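Side-chain contacts in sugar ABC transporter, periplasmic sugar-binding protein (PDB 4IRX), which binds myo-inositol in the cleft between its two lobes and, as a periplasmic binding protein, probably delivers it to an ABC transporter for uptake: residues Asp32-Lys36 with Leu37-Val41; Gln58-Val62 with Gln63-Val67; Lys76-Ala79 with Gly80-Asp83; Lys151-His154 with Asp155-Ala159; Leu180-Thr183 with Gln184-Thr188. One frame throughout, in Å; residues are numbered along the deposited sequence.

Contact 1 of 5, residues Asp32-Lys36 with Leu37-Val41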
loop_
_atom_site.group_PDB
_atom_site.type_symbol
_atom_site.label_atom_id
_atom_site.label_comp_id
_atom_site.label_asym_id
_atom_site.label_seq_id
_atom_site.Cartn_x
_atom_site.Cartn_y
_atom_site.Cartn_z
ATOM N N ASP A 32 2.421 16.401 -10.120
ATOM C CA ASP A 32 3.435 17.441 -9.869
ATOM C C ASP A 32 4.746 17.084 -10.551
ATOM O O ASP A 32 5.313 17.859 -11.333
ATOM C CB ASP A 32 3.670 17.639 -8.363
ATOM C CG ASP A 32 4.918 18.485 -8.057
ATOM O OD1 ASP A 32 5.082 19.574 -8.641
ATOM O OD2 ASP A 32 5.776 18.033 -7.242
ATOM N N GLU A 33 5.216 15.873 -10.264
ATOM C CA GLU A 33 6.479 15.432 -10.839
ATOM C C GLU A 33 6.417 15.396 -12.360
ATOM O O GLU A 33 7.388 15.762 -13.023
ATOM C CB GLU A 33 6.907 14.082 -10.260
ATOM C CG GLU A 33 8.351 13.673 -10.607
ATOM C CD GLU A 33 9.444 14.444 -9.862
ATOM O OE1 GLU A 33 9.178 15.034 -8.796
ATOM O OE2 GLU A 33 10.592 14.454 -10.365
ATOM N N ALA A 34 5.272 15.007 -12.914
ATOM C CA ALA A 34 5.158 14.913 -14.365
ATOM C C ALA A 34 5.313 16.289 -15.013
ATOM O O ALA A 34 6.029 16.427 -16.022
ATOM C CB ALA A 34 3.823 14.251 -14.752
ATOM N N ALA A 35 4.680 17.299 -14.415
ATOM C CA ALA A 35 4.837 18.667 -14.888
ATOM C C ALA A 35 6.305 19.086 -14.833
ATOM O O ALA A 35 6.874 19.536 -15.836
ATOM C CB ALA A 35 3.971 19.617 -14.063
ATOM N N LYS A 36 6.935 18.890 -13.678
ATOM C CA LYS A 36 8.343 19.256 -13.509
ATOM C C LYS A 36 9.280 18.578 -14.492
ATOM O O LYS A 36 10.306 19.147 -14.892
ATOM C CB LYS A 36 8.815 18.902 -12.120
ATOM C CG LYS A 36 8.270 19.794 -11.050
ATOM C CD LYS A 36 8.511 19.136 -9.712
ATOM C CE LYS A 36 8.315 20.137 -8.607
ATOM N NZ LYS A 36 8.247 19.424 -7.313
ATOM N N LEU A 37 8.953 17.352 -14.882
ATOM C CA LEU A 37 9.822 16.604 -15.780
ATOM C C LEU A 37 9.475 16.848 -17.254
ATOM O O LEU A 37 10.146 16.303 -18.129
ATOM C CB LEU A 37 9.763 15.103 -15.461
ATOM C CG LEU A 37 10.277 14.764 -14.081
ATOM C CD1 LEU A 37 10.128 13.262 -13.843
ATOM C CD2 LEU A 37 11.725 15.210 -13.946
ATOM N N GLY A 38 8.419 17.611 -17.517
ATOM C CA GLY A 38 7.991 17.859 -18.881
ATOM C C GLY A 38 7.480 16.620 -19.567
ATOM O O GLY A 38 7.647 16.455 -20.775
ATOM N N VAL A 39 6.848 15.731 -18.809
ATOM C CA VAL A 39 6.301 14.511 -19.383
ATOM C C VAL A 39 4.793 14.483 -19.218
ATOM O O VAL A 39 4.254 14.829 -18.158
ATOM C CB VAL A 39 7.001 13.238 -18.781
ATOM C CG1 VAL A 39 6.689 13.031 -17.296
ATOM C CG2 VAL A 39 6.676 11.976 -19.578
ATOM N N LYS A 40 4.091 14.059 -20.265
ATOM C CA LYS A 40 2.656 13.869 -20.136
ATOM C C LYS A 40 2.401 12.506 -19.518
ATOM O O LYS A 40 2.992 11.513 -19.945
ATOM C CB LYS A 40 1.964 13.964 -21.504
ATOM C CG LYS A 40 0.440 13.914 -21.402
ATOM C CD LYS A 40 -0.239 14.096 -22.761
ATOM C CE LYS A 40 -1.748 14.278 -22.608
ATOM N NZ LYS A 40 -2.419 14.475 -23.944
ATOM N N VAL A 41 1.573 12.447 -18.478
ATOM C CA VAL A 41 1.165 11.156 -17.948
ATOM C C VAL A 41 -0.286 10.883 -18.288
ATOM O O VAL A 41 -1.163 11.755 -18.141
ATOM C CB VAL A 41 1.431 10.991 -16.409
ATOM C CG1 VAL A 41 2.922 10.862 -16.138
ATOM C CG2 VAL A 41 0.791 12.142 -15.586
#

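Contact 2 of 5, residues Gln58-Val62 with Gln63-Val67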
loop_
_atom_site.group_PDB
_atom_site.type_symbol
_atom_site.label_atom_id
_atom_site.label_comp_id
_atom_site.label_asym_id
_atom_site.label_seq_id
_atom_site.Cartn_x
_atom_site.Cartn_y
_atom_site.Cartn_z
ATOM N N GLN A 58 -2.570 -3.462 -22.625
ATOM C CA GLN A 58 -2.474 -3.888 -24.023
ATOM C C GLN A 58 -2.763 -2.718 -24.961
ATOM O O GLN A 58 -2.056 -2.520 -25.958
ATOM C CB GLN A 58 -3.420 -5.063 -24.283
ATOM C CG GLN A 58 -2.951 -6.381 -23.652
ATOM C CD GLN A 58 -4.057 -7.437 -23.599
ATOM O OE1 GLN A 58 -5.219 -7.154 -23.904
ATOM N NE2 GLN A 58 -3.693 -8.658 -23.210
ATOM N N ALA A 59 -3.785 -1.933 -24.636
ATOM C CA ALA A 59 -4.148 -0.797 -25.458
ATOM C C ALA A 59 -3.056 0.273 -25.472
ATOM O O ALA A 59 -2.750 0.860 -26.519
ATOM C CB ALA A 59 -5.460 -0.220 -24.990
ATOM N N ALA A 60 -2.453 0.513 -24.318
ATOM C CA ALA A 60 -1.380 1.486 -24.239
ATOM C C ALA A 60 -0.228 1.078 -25.152
ATOM O O ALA A 60 0.360 1.932 -25.833
ATOM C CB ALA A 60 -0.927 1.651 -22.776
ATOM N N ALA A 61 0.076 -0.216 -25.189
ATOM C CA ALA A 61 1.160 -0.725 -26.037
ATOM C C ALA A 61 0.807 -0.568 -27.512
ATOM O O ALA A 61 1.622 -0.096 -28.300
ATOM C CB ALA A 61 1.448 -2.181 -25.728
ATOM N N VAL A 62 -0.421 -0.933 -27.868
ATOM C CA VAL A 62 -0.886 -0.754 -29.255
ATOM C C VAL A 62 -0.757 0.700 -29.720
ATOM O O VAL A 62 -0.361 0.982 -30.875
ATOM C CB VAL A 62 -2.330 -1.271 -29.405
ATOM C CG1 VAL A 62 -2.936 -0.821 -30.719
ATOM C CG2 VAL A 62 -2.306 -2.782 -29.347
ATOM N N GLN A 63 -1.036 1.632 -28.812
ATOM C CA GLN A 63 -1.016 3.047 -29.150
ATOM C C GLN A 63 0.339 3.729 -28.953
ATOM O O GLN A 63 0.438 4.945 -29.097
ATOM C CB GLN A 63 -2.130 3.783 -28.425
ATOM C CG GLN A 63 -3.534 3.265 -28.824
ATOM C CD GLN A 63 -4.642 3.896 -28.003
ATOM O OE1 GLN A 63 -4.512 5.024 -27.535
ATOM N NE2 GLN A 63 -5.733 3.154 -27.800
ATOM N N GLY A 64 1.381 2.954 -28.655
ATOM C CA GLY A 64 2.727 3.494 -28.726
ATOM C C GLY A 64 3.458 3.795 -27.434
ATOM O O GLY A 64 4.579 4.274 -27.468
ATOM N N ALA A 65 2.837 3.495 -26.297
ATOM C CA ALA A 65 3.526 3.657 -25.025
ATOM C C ALA A 65 4.835 2.888 -25.026
ATOM O O ALA A 65 4.882 1.730 -25.481
ATOM C CB ALA A 65 2.635 3.168 -23.873
ATOM N N LYS A 66 5.898 3.516 -24.527
ATOM C CA LYS A 66 7.193 2.846 -24.469
ATOM C C LYS A 66 7.638 2.573 -23.041
ATOM O O LYS A 66 8.521 1.736 -22.819
ATOM C CB LYS A 66 8.276 3.611 -25.255
ATOM C CG LYS A 66 7.934 3.859 -26.723
ATOM C CD LYS A 66 7.775 2.548 -27.472
ATOM C CE LYS A 66 9.105 1.877 -27.738
ATOM N NZ LYS A 66 8.925 0.601 -28.497
ATOM N N VAL A 67 7.044 3.283 -22.071
ATOM C CA VAL A 67 7.212 2.946 -20.654
ATOM C C VAL A 67 5.874 3.012 -19.966
ATOM O O VAL A 67 5.103 3.959 -20.181
ATOM C CB VAL A 67 8.175 3.908 -19.918
ATOM C CG1 VAL A 67 8.389 3.412 -18.496
ATOM C CG2 VAL A 67 9.490 4.024 -20.654
HETATM O O HOH W 1 4.336 0.601 -27.996
#

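Contact 3 of 5, residues Lys76-Ala79 with Gly80-Asp83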
loop_
_atom_site.group_PDB
_atom_site.type_symbol
_atom_site.label_atom_id
_atom_site.label_comp_id
_atom_site.label_asym_id
_atom_site.label_seq_id
_atom_site.Cartn_x
_atom_site.Cartn_y
_atom_site.Cartn_z
ATOM N N LYS A 76 0.575 -11.453 -9.116
ATOM C CA LYS A 76 0.792 -12.602 -9.997
ATOM C C LYS A 76 -0.014 -12.527 -11.275
ATOM O O LYS A 76 0.477 -12.939 -12.336
ATOM C CB LYS A 76 0.433 -13.903 -9.276
ATOM C CG LYS A 76 1.254 -14.212 -8.054
ATOM C CD LYS A 76 2.706 -14.427 -8.412
ATOM C CE LYS A 76 3.476 -14.984 -7.223
ATOM N NZ LYS A 76 2.828 -16.227 -6.732
ATOM N N ALA A 77 -1.237 -12.012 -11.196
ATOM C CA ALA A 77 -2.153 -12.006 -12.334
ATOM C C ALA A 77 -1.708 -11.092 -13.476
ATOM O O ALA A 77 -2.083 -11.285 -14.623
ATOM C CB ALA A 77 -3.572 -11.644 -11.891
ATOM N N LEU A 78 -0.866 -10.121 -13.164
ATOM C CA LEU A 78 -0.402 -9.179 -14.173
ATOM C C LEU A 78 0.933 -9.581 -14.797
ATOM O O LEU A 78 1.464 -8.863 -15.643
ATOM C CB LEU A 78 -0.308 -7.773 -13.563
ATOM C CG LEU A 78 -1.577 -6.912 -13.672
ATOM C CD1 LEU A 78 -1.731 -6.409 -15.085
ATOM C CD2 LEU A 78 -2.818 -7.666 -13.238
ATOM N N ALA A 79 1.486 -10.717 -14.378
ATOM C CA ALA A 79 2.792 -11.154 -14.869
ATOM C C ALA A 79 2.775 -11.430 -16.377
ATOM O O ALA A 79 3.717 -11.092 -17.099
ATOM C CB ALA A 79 3.279 -12.376 -14.100
ATOM N N GLY A 80 1.682 -12.007 -16.860
ATOM C CA GLY A 80 1.532 -12.294 -18.279
ATOM C C GLY A 80 1.496 -11.033 -19.131
ATOM O O GLY A 80 2.157 -10.947 -20.179
ATOM N N ALA A 81 0.741 -10.038 -18.685
ATOM C CA ALA A 81 0.694 -8.769 -19.391
ATOM C C ALA A 81 2.057 -8.077 -19.399
ATOM O O ALA A 81 2.472 -7.486 -20.405
ATOM C CB ALA A 81 -0.366 -7.871 -18.773
ATOM N N ALA A 82 2.759 -8.134 -18.274
ATOM C CA ALA A 82 4.071 -7.501 -18.205
ATOM C C ALA A 82 5.035 -8.159 -19.185
ATOM O O ALA A 82 5.744 -7.457 -19.921
ATOM C CB ALA A 82 4.610 -7.525 -16.783
ATOM N N ASP A 83 5.046 -9.495 -19.215
ATOM C CA ASP A 83 5.883 -10.224 -20.165
ATOM C C ASP A 83 5.540 -9.858 -21.608
ATOM O O ASP A 83 6.442 -9.678 -22.432
ATOM C CB ASP A 83 5.706 -11.740 -19.986
ATOM C CG ASP A 83 6.497 -12.299 -18.823
ATOM O OD1 ASP A 83 7.365 -11.604 -18.273
ATOM O OD2 ASP A 83 6.259 -13.467 -18.457
HETATM O O HOH W 2 -0.244 -13.582 -15.255
HETATM O O HOH W 3 -1.342 -11.030 -17.166
HETATM O O HOH W 4 6.198 -10.551 -15.815
#

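Contact 4 of 5, residues Lys151-His154 with Asp155-Ala159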
loop_
_atom_site.group_PDB
_atom_site.type_symbol
_atom_site.label_atom_id
_atom_site.label_comp_id
_atom_site.label_asym_id
_atom_site.label_seq_id
_atom_site.Cartn_x
_atom_site.Cartn_y
_atom_site.Cartn_z
ATOM N N LYS A 151 3.548 -11.162 6.122
ATOM C CA LYS A 151 4.727 -11.989 6.471
ATOM C C LYS A 151 5.545 -11.319 7.582
ATOM O O LYS A 151 5.968 -11.961 8.518
ATOM C CB LYS A 151 5.622 -12.304 5.255
ATOM C CG LYS A 151 6.970 -12.881 5.694
ATOM C CD LYS A 151 7.819 -13.461 4.607
ATOM C CE LYS A 151 8.952 -14.255 5.253
ATOM N NZ LYS A 151 9.942 -13.381 5.958
ATOM N N GLY A 152 5.748 -10.005 7.492
ATOM C CA GLY A 152 6.515 -9.282 8.494
ATOM C C GLY A 152 5.833 -9.313 9.868
ATOM O O GLY A 152 6.483 -9.480 10.905
ATOM N N VAL A 153 4.507 -9.152 9.878
ATOM C CA VAL A 153 3.704 -9.267 11.107
ATOM C C VAL A 153 3.836 -10.662 11.735
ATOM O O VAL A 153 4.118 -10.803 12.921
ATOM C CB VAL A 153 2.223 -8.958 10.838
ATOM C CG1 VAL A 153 1.351 -9.357 12.018
ATOM C CG2 VAL A 153 2.036 -7.480 10.508
ATOM N N HIS A 154 3.696 -11.687 10.897
ATOM C CA HIS A 154 3.873 -13.059 11.322
ATOM C C HIS A 154 5.261 -13.285 11.892
ATOM O O HIS A 154 5.411 -13.933 12.928
ATOM C CB HIS A 154 3.662 -13.994 10.137
ATOM C CG HIS A 154 2.246 -14.063 9.663
ATOM N ND1 HIS A 154 1.897 -14.683 8.490
ATOM C CD2 HIS A 154 1.099 -13.594 10.211
ATOM C CE1 HIS A 154 0.581 -14.617 8.340
ATOM N NE2 HIS A 154 0.078 -13.945 9.360
ATOM N N ASP A 155 6.283 -12.784 11.194
ATOM C CA ASP A 155 7.674 -12.948 11.647
ATOM C C ASP A 155 7.856 -12.396 13.070
ATOM O O ASP A 155 8.416 -13.071 13.939
ATOM C CB ASP A 155 8.668 -12.199 10.748
ATOM C CG ASP A 155 8.840 -12.814 9.358
ATOM O OD1 ASP A 155 8.448 -13.970 9.130
ATOM O OD2 ASP A 155 9.368 -12.082 8.473
ATOM N N GLY A 156 7.358 -11.182 13.313
ATOM C CA GLY A 156 7.587 -10.547 14.592
ATOM C C GLY A 156 6.795 -11.200 15.710
ATOM O O GLY A 156 7.312 -11.360 16.817
ATOM N N LEU A 157 5.556 -11.595 15.427
ATOM C CA LEU A 157 4.775 -12.268 16.449
ATOM C C LEU A 157 5.254 -13.709 16.723
ATOM O O LEU A 157 5.222 -14.148 17.871
ATOM C CB LEU A 157 3.269 -12.228 16.120
ATOM C CG LEU A 157 2.727 -10.791 15.985
ATOM C CD1 LEU A 157 1.227 -10.825 15.696
ATOM C CD2 LEU A 157 3.040 -9.956 17.235
ATOM N N ALA A 158 5.722 -14.421 15.695
ATOM C CA ALA A 158 6.297 -15.749 15.886
ATOM C C ALA A 158 7.540 -15.618 16.751
ATOM O O ALA A 158 7.791 -16.447 17.627
ATOM C CB ALA A 158 6.649 -16.379 14.570
ATOM N N ALA A 159 8.311 -14.557 16.511
ATOM C CA ALA A 159 9.517 -14.328 17.307
ATOM C C ALA A 159 9.196 -14.058 18.757
ATOM O O ALA A 159 9.953 -14.430 19.657
ATOM C CB ALA A 159 10.292 -13.157 16.743
#

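Contact 5 of 5, residues Leu180-Thr183 with Gln184-Thr188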
loop_
_atom_site.group_PDB
_atom_site.type_symbol
_atom_site.label_atom_id
_atom_site.label_comp_id
_atom_site.label_asym_id
_atom_site.label_seq_id
_atom_site.Cartn_x
_atom_site.Cartn_y
_atom_site.Cartn_z
ATOM N N LEU A 180 -15.104 -1.738 8.915
ATOM C CA LEU A 180 -16.012 -1.521 10.044
ATOM C C LEU A 180 -16.763 -2.814 10.398
ATOM O O LEU A 180 -16.735 -3.290 11.535
ATOM C CB LEU A 180 -17.001 -0.375 9.740
ATOM C CG LEU A 180 -18.119 -0.159 10.765
ATOM C CD1 LEU A 180 -17.547 0.158 12.094
ATOM C CD2 LEU A 180 -19.013 1.009 10.313
ATOM N N THR A 181 -17.394 -3.425 9.408
ATOM C CA THR A 181 -18.229 -4.579 9.700
ATOM C C THR A 181 -17.396 -5.814 10.019
ATOM O O THR A 181 -17.741 -6.595 10.919
ATOM C CB THR A 181 -19.200 -4.862 8.558
ATOM O OG1 THR A 181 -18.473 -5.000 7.347
ATOM C CG2 THR A 181 -20.189 -3.694 8.382
ATOM N N VAL A 182 -16.282 -5.992 9.306
ATOM C CA VAL A 182 -15.401 -7.123 9.596
ATOM C C VAL A 182 -14.885 -7.020 11.038
ATOM O O VAL A 182 -14.891 -7.996 11.784
ATOM C CB VAL A 182 -14.218 -7.184 8.601
ATOM C CG1 VAL A 182 -13.118 -8.130 9.107
ATOM C CG2 VAL A 182 -14.719 -7.610 7.236
ATOM N N THR A 183 -14.447 -5.832 11.442
ATOM C CA THR A 183 -13.955 -5.620 12.801
ATOM C C THR A 183 -15.060 -5.792 13.846
ATOM O O THR A 183 -14.857 -6.439 14.872
ATOM C CB THR A 183 -13.234 -4.257 12.949
ATOM O OG1 THR A 183 -12.168 -4.198 11.989
ATOM C CG2 THR A 183 -12.628 -4.101 14.350
ATOM N N GLN A 184 -16.252 -5.280 13.537
ATOM C CA GLN A 184 -17.375 -5.467 14.454
ATOM C C GLN A 184 -17.655 -6.931 14.727
ATOM O O GLN A 184 -17.824 -7.337 15.882
ATOM C CB GLN A 184 -18.640 -4.802 13.913
ATOM C CG GLN A 184 -18.600 -3.281 14.049
ATOM C CD GLN A 184 -19.890 -2.634 13.616
ATOM O OE1 GLN A 184 -20.351 -2.849 12.482
ATOM N NE2 GLN A 184 -20.496 -1.851 14.512
ATOM N N ASN A 185 -17.669 -7.740 13.669
ATOM C CA ASN A 185 -17.991 -9.141 13.816
ATOM C C ASN A 185 -16.894 -9.874 14.604
ATOM O O ASN A 185 -17.191 -10.756 15.423
ATOM C CB ASN A 185 -18.224 -9.754 12.447
ATOM C CG ASN A 185 -19.582 -9.415 11.891
ATOM O OD1 ASN A 185 -20.472 -8.983 12.630
ATOM N ND2 ASN A 185 -19.752 -9.585 10.582
ATOM N N ILE A 186 -15.634 -9.489 14.379
ATOM C CA ILE A 186 -14.533 -10.062 15.136
ATOM C C ILE A 186 -14.674 -9.699 16.606
ATOM O O ILE A 186 -14.534 -10.568 17.487
ATOM C CB ILE A 186 -13.187 -9.586 14.588
ATOM C CG1 ILE A 186 -12.962 -10.187 13.196
ATOM C CG2 ILE A 186 -12.073 -9.967 15.563
ATOM C CD1 ILE A 186 -11.728 -9.610 12.491
ATOM N N LEU A 187 -14.991 -8.435 16.880
ATOM C CA LEU A 187 -15.174 -8.014 18.283
ATOM C C LEU A 187 -16.308 -8.774 18.949
ATOM O O LEU A 187 -16.181 -9.193 20.090
ATOM C CB LEU A 187 -15.363 -6.496 18.388
ATOM C CG LEU A 187 -14.152 -5.671 17.952
ATOM C CD1 LEU A 187 -14.561 -4.204 17.928
ATOM C CD2 LEU A 187 -12.984 -5.880 18.939
ATOM N N THR A 188 -17.407 -8.969 18.228
ATOM C CA THR A 188 -18.536 -9.709 18.767
ATOM C C THR A 188 -18.146 -11.145 19.088
ATOM O O THR A 188 -18.537 -11.690 20.125
ATOM C CB THR A 188 -19.687 -9.672 17.758
ATOM O OG1 THR A 188 -20.140 -8.331 17.667
ATOM C CG2 THR A 188 -20.849 -10.607 18.197
#

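Contact 1 of 5, residues Asp32-Lys36 with Leu37-Val41
Glu-33 and Leu-37, one helical turn apart, slant across one another, with the leucine branch lying against the stem and carboxylate of the acid. Glu-33 CG, anti to the backbone N (chi1 -169°), comes within 3.7 Å of Leu-37 CD1, and the bend at chi2 sets OE2 beside both CG and CD1 of the leucine. The carboxylate has its polar partners elsewhere: OE1 forms a salt bridge with Arg-256 and OE2 one with Arg-260, both on helix 251-268. Leu-37 CG rests 3.2 Å from Glu-33 O, the carbonyl that takes the N-H of Leu-37.

One residue along the helix, Ala-34 CB faces the returning chain. Both methyls of Val-41 reach it, CG1 and CG2 each at 3.8 Å, while Val-39 CG1 lies 4.0 Å from the same CB. The chain gets there through a Schellman motif: Gly-38, at positive phi (67°), gives its N-H to Ala-35 O, and Val-39 N bonds to Ala-34 O at 3.0 Å, with an N-H...O angle of 164°. On another flank, the extended Lys-36 runs back to Asp-32, NZ meeting OD2 at 2.8 Å on its syn lone pair; Arg-256 shares that oxygen.

The chemistry is therefore divided. Small apolar groups close the turn from helix 21-37 into strand 40-45 of a beta-alpha-beta unit, whereas Asp-32 is matched by Lys-36 and Arg-256, and Glu-33 by Arg-256 and Arg-260, surroundings likely to keep both carboxylates ionised.

Contact 2 of 5, residues Gln58-Val62 with Gln63-Val67
The carbonyl oxygen of Ala-60 takes two N-H groups from the chain that follows it: Ala-65 N at 3.0 Å, with an N-H...O angle of 156°, and more weakly Gln-63 N. Ala-65 also brings its methyl up to this carbonyl, CB standing 3.2 Å from Ala-60 O. The two alanine methyls then meet, Ala-60 CB to Ala-65 CB at 4.0 Å, and both also touch Val-12 of strand 10-15.

One residue along, Ala-61 O is held twice as well. Gly-64 N reaches it at 3.1 Å from above the carbonyl plane, and a water donates to it at 2.8 Å; the same water donates to Ala-65 O, tying the last turn of the helix to the outgoing chain. Gln-63 N makes its main bond to Ala-59 O, at 3.0 Å. The Gln-63 side chain has CG anti to its carbonyl carbon (chi1 -62°), which lays CG 3.4 Å from that same oxygen and carries the extended remainder past Ala-59.

Gly-64, with phi at 106°, is the C-prime residue, and the paired bonds from Ala-65 N and Gly-64 N are the signature of the Schellman motif that ends helix 50-62 ahead of strand 67-70.

Contact 3 of 5, residues Lys76-Ala79 with Gly80-Asp83
In Asp-83 the chi1 torsion of -80° places CG anti to the carbonyl carbon and folds the carboxylate back beside Ala-79 O, with CG 3.5 Å from that oxygen. Leu-78 CD1 comes to 4.2 Å from Ala-81 CB. These pairs sit where a type I beta turn, Lys-76 to Ala-79, runs straight into the first turn of helix 79-87.

The first regular helical bonds are Ala-82 N to Leu-78 O and Asp-83 N to Ala-79 O, both 3.0 Å long. Ala-79 N closes the turn on Lys-76 O, while the N-H groups of Gly-80 and Ala-81 are met by water. One water accepts from Gly-80 N and donates to Lys-76 O and, weakly, to Ala-77 O; a second accepts from Ala-81 N at 2.8 Å and donates to Ala-77 O at 2.7 Å. Water thus stands in for the missing previous turn, bridging the beta turn to the helix.

The apolar side chains are buried against the neighbouring elements: Leu-78 packs on Ile-54 and Leu-57 of helix 50-62, and Ala-81 also touches Ile-54, while Ala-82 CB lies against Ile-99 and Val-106. The Asp-83 carboxylate takes the backbone N-H of Lys-103 on OD2 and that of Thr-104 on OD1, so the neighbouring loop fixes its rotation. A third water donates both to Asp-83 OD1, at 2.9 Å, and to Ala-79 O, at 2.8 Å.

Contact 4 of 5, residues Lys151-His154 with Asp155-Ala159
From Lys-151 to Ala-159 the backbone is an unbroken alpha helix, with Asp-155, Gly-156, Leu-157 and Ala-158 each giving an N-H to the carbonyl four residues back. The bond from Leu-157 N to Val-153 O is 3.0 Å long; Asp-155 N to Lys-151 O is shorter at 2.8 Å.

Lys-151 and Asp-155 add a side-chain bond to that backbone step. The lysine chain leaves with CG anti to the backbone N (chi1 167°), stays extended to CE, then bends at chi4 (-69°), turning NZ onto the syn lone pair of Asp-155 OD2 at 2.9 Å. The carboxylate is folded back over the preceding turn, its CG 3.1 Å from Lys-151 O, so the lysine ammonium probably offsets the unfavourable closeness of carboxylate and carbonyl oxygens. An alanine in place of Asp-155 would take away that acceptor and is likely to leave the Lys-151 ammonium without its mate and its chain free to swing.

On the buried side Val-153 and Leu-157 run alongside each other, with CG1 of the valine 4.0 Å from CD1 of the leucine. They face strand 132-138, through Val-136 and Val-134 respectively. Leu-157 also reaches Ile-166 of strand 164-171 and Ala-121 of helix 113-127; His-154 NE2 bonds to Glu-169, and Asp-155 touches Val-114 and Arg-118. Helix 144-160 is thereby seated as the crossover of its beta-alpha-beta unit, flanked by helix 113-127.

Contact 5 of 5, residues Leu180-Thr183 with Gln184-Thr188
Gln-184 lays its side chain across Leu-180, one turn earlier in helix 176-189. The amide carbon CD stands 3.9 Å from Leu-180 CD1, and OE1 is the same distance from Leu-180 CG. Two torsions bring them together: the leucine sends CG away from its own backbone N (chi1 173°), toward the C-terminal end of the helix, while Gln-184 CG stands anti to its carbonyl carbon (chi1 -75°) and leans back along the helix. On the way Gln-184 CG passes 3.1 Å from Leu-180 O, the acceptor of the Gln-184 N-H at 2.9 Å. OE1 also comes near the methyl CG2 of Thr-181, a looser contact. A serine in place of Gln-184 would stop short of these groups and would probably uncover one flank of Leu-180, leaving its branch freer to turn.

Two further pairs, each four residues apart, pack flank to flank with their ends turned to the same side. Val-182 CG1 meets Ile-186 CD1 at 3.9 Å, and Thr-183 CG2 approaches Leu-187 CD1 at 4.1 Å. Thr-183 is buried but its hydroxyl is satisfied, since OG1 bonds to Ala-179 O one turn back and leaves the methyl to the leucine. Its carbonyl takes Leu-187 N at 2.8 Å.

Around the helix, Val-182 and Ile-186 pack on Ile-137 of strand 132-138 and on Gln-170 of strand 164-171. Thr-183 also meets Ile-137, then turns to Ala-209 and Ala-212 of helix 203-215; Gln-184 touches Ala-212 and Ala-215 of that helix, and Leu-187 rests on Pro-195 and Leu-218 in loops.

The five contacts fall into the two lobes of the binding protein. Contacts 1, 2 and 3 belong to the lobe of the mixed sheet: contacts 1 and 2 close helices that lead toward strands, with nearest atoms about 8 Å apart, and contact 3 opens a helix, its nearest atoms about 6 Å from contact 2. Contacts 4 and 5 lie within the later turns of their helices in the lobe of the parallel sheet, their centres 23 Å apart, both packing on strand 132-138. myo-Inositol is bound in the cleft between the lobes; the side chains of Leu-78 in contact 3 and Val-153 in contact 4 are about 13 Å and 12 Å from it. None of the five supplies a pocket residue.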